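Local structure of branched-chain amino acid aminotransferase (Thermoproteus uzoniensis, 5CE8) at residues K14-D18 with G19-D23; I166-N169 with S170-A174. The protein is a pyridoxal 5'-phosphate-dependent transaminase that probably moves the amino group of leucine, isoleucine or valine onto 2-oxoglutarate, giving the branched 2-oxo acid and glutamate. All coordinates share one frame; numbering follows the deposited sequence.

Interaction 1: residues K14-D18 with G19-D23; sequences KVWLD and GRLVD
G19 lies over the indole of W16 at the tip of a beta hairpin with a two-residue loop, its backbone N 3.2 Å above the ring plane and displaced toward the rim; the nearest ring atom is W16 CZ2, 3.3 Å from G19 N. The chain reverses here through a type I' turn from L17 to R20, and both central residues, D18 and G19, take the positive phi such a turn requires. CG of W16 stands anti to the backbone N (chi1 -171°), which swings the indole forward along the chain, so that one face meets the peptide of the turn. R20 closes the hairpin with two backbone bonds to L17: R20 O accepts from L17 N at 2.8 Å and R20 N donates to L17 O at 3.0 Å. L21 returns to the tryptophan side of the sheet, where its CD1 sits in the plane of the indole at the ring's edge, 3.7 Å from W16 CB. V22 pairs with V15 through two 2.8 Å bonds, V15 N to V22 O and V22 N to V15 O, and its CG2 packs 3.9 Å from L17 CB on the other side. At D23 a salt bridge joins the ends of the strands: K14 NZ lies 3.1 Å from OD1 of D23, approaching from above the carboxylate plane. Strand 20-23 is outermost in this chain's antiparallel sheet, with 14-17 inside it against strand 125-132, where D18 binds S125 OG and V126 N through its carboxylate. Helix 82-95 covers the W16 and L21 side, and Y80 meets the indole edge-to-face.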
loop_
_atom_site.group_PDB
_atom_site.type_symbol
_atom_site.label_atom_id
_atom_site.label_comp_id
_atom_site.label_asym_id
_atom_site.label_seq_id
_atom_site.Cartn_x
_atom_site.Cartn_y
_atom_site.Cartn_z
ATOM N N LYS A 14 26.995 38.152 -13.175
ATOM C CA LYS A 14 27.209 37.298 -14.360
ATOM C C LYS A 14 26.777 35.878 -13.990
ATOM O O LYS A 14 26.997 35.482 -12.868
ATOM C CB LYS A 14 28.700 37.254 -14.724
ATOM C CG LYS A 14 29.348 38.469 -15.461
ATOM C CD LYS A 14 28.607 38.974 -16.659
ATOM C CE LYS A 14 29.490 40.142 -17.192
ATOM N NZ LYS A 14 28.878 40.833 -18.354
ATOM N N VAL A 15 26.148 35.173 -14.927
ATOM C CA VAL A 15 25.655 33.816 -14.796
ATOM C C VAL A 15 26.140 33.045 -16.022
ATOM O O VAL A 15 26.216 33.555 -17.140
ATOM C CB VAL A 15 24.081 33.813 -14.770
ATOM C CG1 VAL A 15 23.521 32.404 -15.001
ATOM C CG2 VAL A 15 23.523 34.421 -13.424
ATOM N N TRP A 16 26.515 31.813 -15.804
ATOM C CA TRP A 16 26.964 30.989 -16.904
ATOM C C TRP A 16 25.771 30.298 -17.528
ATOM O O TRP A 16 24.935 29.630 -16.881
ATOM C CB TRP A 16 28.060 30.062 -16.381
ATOM C CG TRP A 16 28.881 29.214 -17.260
ATOM C CD1 TRP A 16 30.183 29.413 -17.531
ATOM C CD2 TRP A 16 28.572 27.904 -17.790
ATOM N NE1 TRP A 16 30.660 28.371 -18.259
ATOM C CE2 TRP A 16 29.714 27.426 -18.418
ATOM C CE3 TRP A 16 27.457 27.121 -17.816
ATOM C CZ2 TRP A 16 29.777 26.187 -19.044
ATOM C CZ3 TRP A 16 27.544 25.862 -18.429
ATOM C CH2 TRP A 16 28.663 25.435 -19.057
ATOM N N LEU A 17 25.742 30.404 -18.840
ATOM C CA LEU A 17 24.745 29.829 -19.617
ATOM C C LEU A 17 25.400 29.206 -20.827
ATOM O O LEU A 17 25.956 29.903 -21.681
ATOM C CB LEU A 17 23.811 30.945 -19.964
ATOM C CG LEU A 17 22.557 30.555 -20.710
ATOM C CD1 LEU A 17 22.033 29.266 -20.183
ATOM C CD2 LEU A 17 21.465 31.607 -20.594
ATOM N N ASP A 18 25.389 27.892 -20.893
ATOM C CA ASP A 18 25.971 27.204 -22.006
ATOM C C ASP A 18 27.338 27.669 -22.500
ATOM O O ASP A 18 27.598 27.933 -23.711
ATOM C CB ASP A 18 24.954 27.161 -23.125
ATOM C CG ASP A 18 23.939 26.035 -22.916
ATOM O OD1 ASP A 18 24.122 25.222 -22.012
ATOM O OD2 ASP A 18 22.962 25.991 -23.653
ATOM N N GLY A 19 28.236 27.727 -21.547
ATOM C CA GLY A 19 29.590 28.093 -21.843
ATOM C C GLY A 19 29.843 29.564 -22.066
ATOM O O GLY A 19 30.898 29.847 -22.543
ATOM N N ARG A 20 28.896 30.472 -21.716
ATOM C CA ARG A 20 29.055 31.957 -21.810
ATOM C C ARG A 20 28.621 32.601 -20.536
ATOM O O ARG A 20 27.632 32.164 -19.892
ATOM C CB ARG A 20 28.183 32.574 -22.933
ATOM C CG ARG A 20 28.473 34.032 -23.322
ATOM C CD ARG A 20 27.365 34.628 -24.206
ATOM N NE ARG A 20 27.502 36.074 -24.491
ATOM C CZ ARG A 20 26.553 36.815 -25.068
ATOM N NH1 ARG A 20 25.388 36.257 -25.380
ATOM N NH2 ARG A 20 26.761 38.116 -25.319
ATOM N N LEU A 21 29.358 33.647 -20.157
ATOM C CA LEU A 21 29.007 34.427 -18.978
ATOM C C LEU A 21 28.089 35.527 -19.472
ATOM O O LEU A 21 28.438 36.305 -20.315
ATOM C CB LEU A 21 30.214 34.980 -18.277
ATOM C CG LEU A 21 30.772 34.438 -16.936
ATOM C CD1 LEU A 21 30.116 33.177 -16.348
ATOM C CD2 LEU A 21 32.303 34.349 -16.975
ATOM N N VAL A 22 26.862 35.528 -18.997
ATOM C CA VAL A 22 25.870 36.459 -19.519
ATOM C C VAL A 22 25.396 37.218 -18.295
ATOM O O VAL A 22 25.561 36.752 -17.200
ATOM C CB VAL A 22 24.686 35.765 -20.238
ATOM C CG1 VAL A 22 25.116 35.132 -21.557
ATOM C CG2 VAL A 22 23.939 34.788 -19.286
ATOM N N ASP A 23 24.845 38.381 -18.464
ATOM C CA ASP A 23 24.187 39.083 -17.366
ATOM C C ASP A 23 22.940 38.327 -16.883
ATOM O O ASP A 23 22.295 37.668 -17.668
ATOM C CB ASP A 23 23.738 40.449 -17.876
ATOM C CG ASP A 23 24.883 41.466 -17.968
ATOM O OD1 ASP A 23 26.002 41.283 -17.355
ATOM O OD2 ASP A 23 24.603 42.514 -18.638
#

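Interaction 2: residues I166-N169 with S170-A174; sequences IYLN and SIMAA. With PLP (pyridoxal-5'-phosphate), chain D.
Y167 and S170, one helical turn apart, touch through their side chains, a ring carbon against a hydroxyl oxygen: CD2 of the tyrosine is 3.5 Å from the serine OG. The apolar contact is between L168 and M172, which run side by side in the same direction. M172 is bent at both chi2 and chi3 (-56° and 84°), and this curls its CE back to within 3.9 Å of L168 CD1. Backbone hydrogen bonds of alpha-helical i to i+4 spacing tie this turn of the helix: I171 N to Y167 O at 2.7 Å, M172 N to L168 O at 2.8 Å and A173 N to N169 O at 2.9 Å. Among the polar side chains, a water donates to both N169 OD1 (2.9 Å) and S170 OG (2.8 Å), bridging neighbouring residues. S170 OG also bonds S198 O, while N169 is gripped by R150 O and V152 N of its own chain and by M156 O of the second subunit. The cofactor comes in at the ring's far end, where Y167 OH makes a very short hydrogen bond to O3 of pyridoxal phosphate, although the modelled position of O3 is less certain. A polar partner there is consistent with Y167 helping to position the cofactor ring. The same helical turn thus carries a residue that binds the cofactor and, through N169, a polar link across the subunit interface.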
loop_
_atom_site.group_PDB
_atom_site.type_symbol
_atom_site.label_atom_id
_atom_site.label_comp_id
_atom_site.label_asym_id
_atom_site.label_seq_id
_atom_site.Cartn_x
_atom_site.Cartn_y
_atom_site.Cartn_z
ATOM N N ILE A 166 9.969 16.905 -9.312
ATOM C CA ILE A 166 9.766 16.300 -7.917
ATOM C C ILE A 166 9.485 17.332 -6.843
ATOM O O ILE A 166 8.758 17.021 -5.904
ATOM C CB ILE A 166 10.991 15.517 -7.419
ATOM C CG1 ILE A 166 11.312 14.399 -8.370
ATOM C CG2 ILE A 166 10.862 14.943 -6.013
ATOM C CD1 ILE A 166 12.630 13.827 -8.105
ATOM N N TYR A 167 10.066 18.528 -6.929
ATOM C CA TYR A 167 10.009 19.535 -5.798
ATOM C C TYR A 167 8.617 20.268 -5.546
ATOM O O TYR A 167 8.461 21.032 -4.563
ATOM C CB TYR A 167 11.271 20.454 -5.829
ATOM C CG TYR A 167 12.438 19.628 -5.464
ATOM C CD1 TYR A 167 12.924 18.764 -6.369
ATOM C CD2 TYR A 167 12.958 19.600 -4.175
ATOM C CE1 TYR A 167 13.814 17.818 -6.041
ATOM C CE2 TYR A 167 13.996 18.686 -3.857
ATOM C CZ TYR A 167 14.388 17.785 -4.840
ATOM O OH TYR A 167 15.383 16.841 -4.727
ATOM N N LEU A 168 7.624 20.027 -6.401
ATOM C CA LEU A 168 6.277 20.404 -6.130
ATOM C C LEU A 168 5.741 19.747 -4.816
ATOM O O LEU A 168 5.141 20.409 -3.905
ATOM C CB LEU A 168 5.379 20.122 -7.366
ATOM C CG LEU A 168 3.831 20.286 -7.098
ATOM C CD1 LEU A 168 3.586 21.764 -6.891
ATOM C CD2 LEU A 168 2.837 19.931 -8.174
ATOM N N ASN A 169 6.102 18.496 -4.672
ATOM C CA ASN A 169 5.899 17.732 -3.390
ATOM C C ASN A 169 6.612 18.368 -2.168
ATOM O O ASN A 169 5.968 18.578 -1.046
ATOM C CB ASN A 169 6.344 16.280 -3.689
ATOM C CG ASN A 169 6.342 15.362 -2.454
ATOM O OD1 ASN A 169 7.399 14.894 -1.981
ATOM N ND2 ASN A 169 5.187 14.987 -2.071
ATOM N N SER A 170 7.913 18.734 -2.379
ATOM C CA SER A 170 8.686 19.443 -1.376
ATOM C C SER A 170 8.079 20.823 -1.063
ATOM O O SER A 170 8.050 21.190 0.107
ATOM C CB SER A 170 10.184 19.586 -1.722
ATOM O OG SER A 170 10.816 18.317 -1.654
ATOM N N ILE A 171 7.581 21.569 -2.072
ATOM C CA ILE A 171 6.923 22.824 -1.808
ATOM C C ILE A 171 5.627 22.613 -1.018
ATOM O O ILE A 171 5.349 23.293 -0.033
ATOM C CB ILE A 171 6.615 23.594 -3.082
ATOM C CG1 ILE A 171 7.893 24.144 -3.680
ATOM C CG2 ILE A 171 5.667 24.728 -2.798
ATOM C CD1 ILE A 171 7.749 24.685 -5.029
ATOM N N MET A 172 4.813 21.672 -1.452
ATOM C CA MET A 172 3.616 21.302 -0.658
ATOM C C MET A 172 4.008 21.128 0.804
ATOM O O MET A 172 3.428 21.760 1.698
ATOM C CB MET A 172 2.945 19.992 -1.130
ATOM C CG MET A 172 2.316 19.952 -2.472
ATOM S SD MET A 172 1.052 21.147 -2.865
ATOM C CE MET A 172 2.081 22.530 -3.390
ATOM N N ALA A 173 5.048 20.341 1.054
ATOM C CA ALA A 173 5.430 20.047 2.472
ATOM C C ALA A 173 5.940 21.345 3.170
ATOM O O ALA A 173 5.501 21.741 4.265
ATOM C CB ALA A 173 6.379 18.827 2.563
ATOM N N ALA A 174 6.797 22.085 2.479
ATOM C CA ALA A 174 7.445 23.249 3.051
ATOM C C ALA A 174 6.415 24.299 3.428
ATOM O O ALA A 174 6.435 24.849 4.576
ATOM C CB ALA A 174 8.424 23.807 2.051
HETATM N N1 PLP D . 16.974 16.168 0.445
HETATM C C2 PLP D . 16.428 16.498 -0.722
HETATM C C2A PLP D . 15.013 16.120 -1.043
HETATM C C3 PLP D . 17.152 17.322 -1.679
HETATM O O3 PLP D . 16.528 17.738 -2.852
HETATM C C4 PLP D . 18.542 17.733 -1.339
HETATM C C4A PLP D . 19.403 18.571 -2.263
HETATM C C5 PLP D . 19.046 17.265 -0.017
HETATM C C6 PLP D . 18.180 16.489 0.804
HETATM C C5A PLP D . 20.388 17.616 0.561
HETATM O O4P PLP D . 21.428 17.267 -0.280
HETATM P P PLP D . 22.812 18.006 -0.122
HETATM O O1P PLP D . 22.615 19.550 -0.305
HETATM O O2P PLP D . 23.401 17.533 1.137
HETATM O O3P PLP D . 23.682 17.620 -1.285
HETATM O O HOH W 1 10.150 15.678 -2.150
#

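Both interactions are local, but they lie in different parts of the fold and at different depths. Interaction 1 is a partly buried hairpin at the margin of the antiparallel sheet, away from the annotated sites, whereas interaction 2 is wholly buried in the helix of a beta-alpha-beta unit of the mixed sheet. Their centres are 29 Å apart, with about 19 Å between nearest atoms. At the margin, cross-strand pairing is supplemented by an aromatic packed on the turn and by a charged pair between partly exposed residues. In the interior, no charged side chain takes part: polar contacts there are made by neutral side chains, with a water and the cofactor as partners. Only 166-174 also meets the second subunit.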